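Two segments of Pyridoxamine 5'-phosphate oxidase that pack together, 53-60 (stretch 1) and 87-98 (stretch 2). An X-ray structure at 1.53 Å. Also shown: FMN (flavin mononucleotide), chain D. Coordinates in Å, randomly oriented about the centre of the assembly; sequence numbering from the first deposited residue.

Stretch 1 (53-60) ALATATSD
Stretch 2 (87-98) RKGRELTETGWA

Where a strand crosses a helix, side-chain hydroxyls and carboxylates can join the two, and this segment pair of pyridoxamine 5'-phosphate oxidase illustrates the principle. Residues 53-57 form an extended strand, with phi/psi moving from -80/102 at Ala-53 to -138/152 at Ala-57, and 58-60 leave it as loop. Helix 87-95 crosses at 55° between N-to-C directions, its axis 7.2 Å from the strand axis at closest approach. The CA atoms of Thr-58 and Glu-91 lie 5.1 Å apart and those of Thr-56 and Ala-98 4.9 Å, which sets the register; 533 Å² is buried in all.

Thr-56 is central. Its CB points toward the second stretch, and chi1 of 52° (p) brings OG1 within 2.8 Å of Glu-91 OE1, to which it donates a hydrogen bond. The same rotamer sets its methyl CG2 3.7 Å from Leu-92 CD2, so one threonine serves a polar and an apolar neighbour. Glu-91 answers with CB toward the strand; this extended chain (chi1 m, chi2 t) carries OE1 to the Thr-56 hydroxyl, and its CB packs 3.4 Å from Ala-57 O. Leu-54, Thr-56, Ala-57, Glu-91 and Leu-92 are all buried, and the bond from Thr-56 gives the buried carboxylate a polar partner at OE1. Two residues before Thr-56, Leu-54 (t, p) points toward the second stretch and sets CD1 4.2 Å from Ala-98 CB and CD2 4.3 Å from Lys-88 CD. Ala-98 CA approaches Ala-55 O at 3.3 Å in a CA-H...O contact.

Where the strand ends, Glu-94, again m, t, reaches the loop. Thr-58, chi1 t, donates from OG1 to Glu-94 OE2 at 2.9 Å; Ser-59, chi1 m, adds weak bonds to this oxygen from N at 3.4 Å and OG at 3.5 Å. A single carboxylate oxygen thus gathers three donors at an exposed margin.

Thr-95, chi1 p, turns OG1 to 2.7 Å from Ala-57 O and 2.9 Å from Glu-91 O, a position in which its one proton has two carbonyls within reach. Two waters extend the join: each donates to Thr-95 OG1, at 2.7 Å from water 1 and 2.8 Å from water 2, and each accepts from Ala-57 N at 3.2 Å, weakly for water 2. Gly-96 then leaves the helix at phi 77°, a value that favours glycine, and Trp-97 and Ala-98 begin a strand.

Lys-88 (p, t, p, p) directs its end away from the strand: NZ bonds FMN O1P at 2.8 Å and FMN O4' at 2.9 Å, while its backbone N meets FMN O1P at 2.8 Å.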

# COMPACT_ATOMS: atom_id res chain seq x y z
N ALA B 53 -2.95 3.00 -0.01
CA ALA B 53 -1.51 2.92 -0.20
C ALA B 53 -1.19 3.23 -1.65
O ALA B 53 -1.44 2.40 -2.52
CB ALA B 53 -1.02 1.54 0.18
N LEU B 54 -0.71 4.46 -1.90
CA LEU B 54 -0.46 4.95 -3.26
C LEU B 54 1.00 4.80 -3.67
O LEU B 54 1.88 5.40 -3.06
CB LEU B 54 -0.86 6.43 -3.37
CG LEU B 54 -0.75 7.02 -4.79
CD1 LEU B 54 -1.81 6.49 -5.69
CD2 LEU B 54 -0.84 8.51 -4.72
N ALA B 55 1.23 4.03 -4.73
CA ALA B 55 2.57 3.78 -5.27
C ALA B 55 2.75 4.52 -6.59
O ALA B 55 1.85 4.53 -7.43
CB ALA B 55 2.77 2.30 -5.47
N THR B 56 3.93 5.12 -6.72
CA THR B 56 4.33 5.88 -7.90
C THR B 56 5.79 5.47 -8.19
O THR B 56 6.45 4.85 -7.37
CB THR B 56 4.24 7.39 -7.67
OG1 THR B 56 4.95 7.75 -6.49
CG2 THR B 56 2.78 7.83 -7.55
N ALA B 57 6.31 5.82 -9.36
CA ALA B 57 7.68 5.50 -9.70
C ALA B 57 8.40 6.63 -10.40
O ALA B 57 7.80 7.48 -11.08
CB ALA B 57 7.77 4.24 -10.50
N THR B 58 9.72 6.64 -10.21
CA THR B 58 10.57 7.61 -10.88
C THR B 58 11.04 7.03 -12.21
O THR B 58 10.72 5.88 -12.56
CB THR B 58 11.72 8.00 -9.94
OG1 THR B 58 12.37 9.18 -10.45
CG2 THR B 58 12.67 6.88 -9.79
N SER B 59 11.77 7.85 -12.97
CA SER B 59 12.11 7.50 -14.33
C SER B 59 12.87 6.18 -14.47
O SER B 59 12.68 5.46 -15.45
CB SER B 59 12.93 8.61 -14.97
OG SER B 59 12.24 9.86 -14.85
N ASP B 60 13.73 5.86 -13.51
CA ASP B 60 14.49 4.63 -13.59
C ASP B 60 13.71 3.42 -13.08
O ASP B 60 14.24 2.31 -13.07
CB ASP B 60 15.83 4.76 -12.85
CG ASP B 60 15.67 5.19 -11.41
OD1 ASP B 60 14.65 4.87 -10.79
OD2 ASP B 60 16.58 5.85 -10.87
N ARG B 87 7.29 14.26 -3.45
CA ARG B 87 7.89 13.16 -4.17
C ARG B 87 6.87 12.50 -5.07
O ARG B 87 7.18 12.23 -6.23
CB ARG B 87 8.51 12.14 -3.23
CG ARG B 87 9.10 10.91 -3.96
CD ARG B 87 9.80 9.92 -3.01
NE ARG B 87 10.88 10.58 -2.25
CZ ARG B 87 12.09 10.88 -2.74
NH1 ARG B 87 12.39 10.59 -3.99
NH2 ARG B 87 13.01 11.48 -1.99
N LYS B 88 5.65 12.27 -4.57
CA LYS B 88 4.64 11.60 -5.39
C LYS B 88 4.27 12.49 -6.57
O LYS B 88 4.01 12.01 -7.67
CB LYS B 88 3.42 11.23 -4.57
CG LYS B 88 2.35 12.29 -4.49
CD LYS B 88 1.34 11.97 -3.39
CE LYS B 88 1.96 11.99 -2.00
NZ LYS B 88 2.56 13.32 -1.65
N GLY B 89 4.27 13.80 -6.33
CA GLY B 89 3.82 14.75 -7.34
C GLY B 89 4.82 14.78 -8.49
O GLY B 89 4.45 14.76 -9.67
N ARG B 90 6.10 14.78 -8.14
CA ARG B 90 7.14 14.77 -9.16
C ARG B 90 7.10 13.46 -9.92
O ARG B 90 7.23 13.44 -11.16
CB ARG B 90 8.50 15.02 -8.53
CG ARG B 90 8.63 16.43 -7.90
CD ARG B 90 10.00 16.74 -7.29
NE ARG B 90 10.38 15.76 -6.25
CZ ARG B 90 11.13 14.68 -6.49
NH1 ARG B 90 11.57 14.43 -7.73
NH2 ARG B 90 11.44 13.83 -5.51
N GLU B 91 6.89 12.35 -9.21
CA GLU B 91 6.88 11.04 -9.89
C GLU B 91 5.68 10.92 -10.84
O GLU B 91 5.82 10.40 -11.96
CB GLU B 91 6.95 9.88 -8.86
CG GLU B 91 8.37 9.81 -8.24
CD GLU B 91 8.62 8.72 -7.20
OE1 GLU B 91 7.73 7.89 -6.94
OE2 GLU B 91 9.75 8.72 -6.63
N LEU B 92 4.51 11.38 -10.40
CA LEU B 92 3.33 11.38 -11.26
C LEU B 92 3.56 12.20 -12.52
O LEU B 92 3.14 11.80 -13.60
CB LEU B 92 2.13 11.95 -10.51
CG LEU B 92 1.58 10.96 -9.47
CD1 LEU B 92 0.52 11.62 -8.60
CD2 LEU B 92 1.01 9.74 -10.16
N THR B 93 4.22 13.34 -12.39
CA THR B 93 4.52 14.16 -13.56
C THR B 93 5.47 13.45 -14.51
O THR B 93 5.32 13.55 -15.74
CB THR B 93 5.16 15.49 -13.15
OG1 THR B 93 4.28 16.18 -12.27
CG2 THR B 93 5.46 16.35 -14.36
N GLU B 94 6.46 12.75 -13.94
CA GLU B 94 7.49 12.06 -14.74
C GLU B 94 6.94 10.86 -15.50
O GLU B 94 7.24 10.68 -16.68
CB GLU B 94 8.61 11.52 -13.85
CG GLU B 94 9.52 12.56 -13.28
CD GLU B 94 10.61 12.03 -12.34
OE1 GLU B 94 11.50 12.85 -11.98
OE2 GLU B 94 10.59 10.83 -11.95
N THR B 95 6.18 10.02 -14.81
CA THR B 95 5.86 8.70 -15.35
C THR B 95 4.36 8.39 -15.47
O THR B 95 3.98 7.45 -16.17
CB THR B 95 6.47 7.58 -14.50
OG1 THR B 95 6.01 7.71 -13.14
CG2 THR B 95 7.99 7.62 -14.55
N GLY B 96 3.51 9.14 -14.77
CA GLY B 96 2.06 9.01 -14.89
C GLY B 96 1.38 7.82 -14.21
O GLY B 96 0.31 7.97 -13.61
N TRP B 97 1.98 6.64 -14.34
CA TRP B 97 1.37 5.43 -13.79
C TRP B 97 1.32 5.49 -12.26
O TRP B 97 2.25 6.00 -11.60
CB TRP B 97 2.15 4.19 -14.23
CG TRP B 97 2.32 3.94 -15.70
CD1 TRP B 97 3.51 4.01 -16.38
CD2 TRP B 97 1.32 3.58 -16.67
NE1 TRP B 97 3.31 3.69 -17.70
CE2 TRP B 97 1.98 3.43 -17.92
CE3 TRP B 97 -0.06 3.35 -16.63
CZ2 TRP B 97 1.31 3.07 -19.09
CZ3 TRP B 97 -0.73 2.99 -17.81
CH2 TRP B 97 -0.04 2.88 -19.02
N ALA B 98 0.24 4.97 -11.70
CA ALA B 98 0.13 4.84 -10.25
C ALA B 98 -0.72 3.63 -9.91
O ALA B 98 -1.54 3.16 -10.71
CB ALA B 98 -0.46 6.06 -9.64
N1 FMN D . -0.64 13.35 1.98
C2 FMN D . -1.21 14.07 0.97
O2 FMN D . -0.48 14.78 0.26
N3 FMN D . -2.58 14.03 0.76
C4 FMN D . -3.39 13.24 1.54
O4 FMN D . -4.62 13.21 1.31
C4A FMN D . -2.82 12.50 2.58
N5 FMN D . -3.62 11.73 3.39
C5A FMN D . -3.02 10.97 4.39
C6 FMN D . -3.82 10.15 5.19
C7 FMN D . -3.25 9.36 6.17
C7M FMN D . -4.13 8.50 7.05
C8 FMN D . -1.87 9.42 6.38
C8M FMN D . -1.23 8.59 7.46
C9 FMN D . -1.07 10.24 5.58
C9A FMN D . -1.64 11.00 4.59
N10 FMN D . -0.84 11.84 3.81
C10 FMN D . -1.43 12.55 2.79
C1' FMN D . 0.66 11.92 4.00
C2' FMN D . 1.38 10.97 3.09
O2' FMN D . 1.34 9.66 3.65
C3' FMN D . 2.82 11.37 2.85
O3' FMN D . 3.51 11.66 4.06
C4' FMN D . 2.91 12.55 1.88
O4' FMN D . 1.81 12.95 1.10
C5' FMN D . 4.29 12.82 1.35
O5' FMN D . 4.47 11.78 0.41
P FMN D . 5.70 11.73 -0.63
O1P FMN D . 5.23 12.56 -1.78
O2P FMN D . 6.93 12.29 0.08
O3P FMN D . 5.84 10.25 -0.98
O HOH W 1 4.30 7.58 -11.11
O HOH W 2 4.87 5.37 -12.21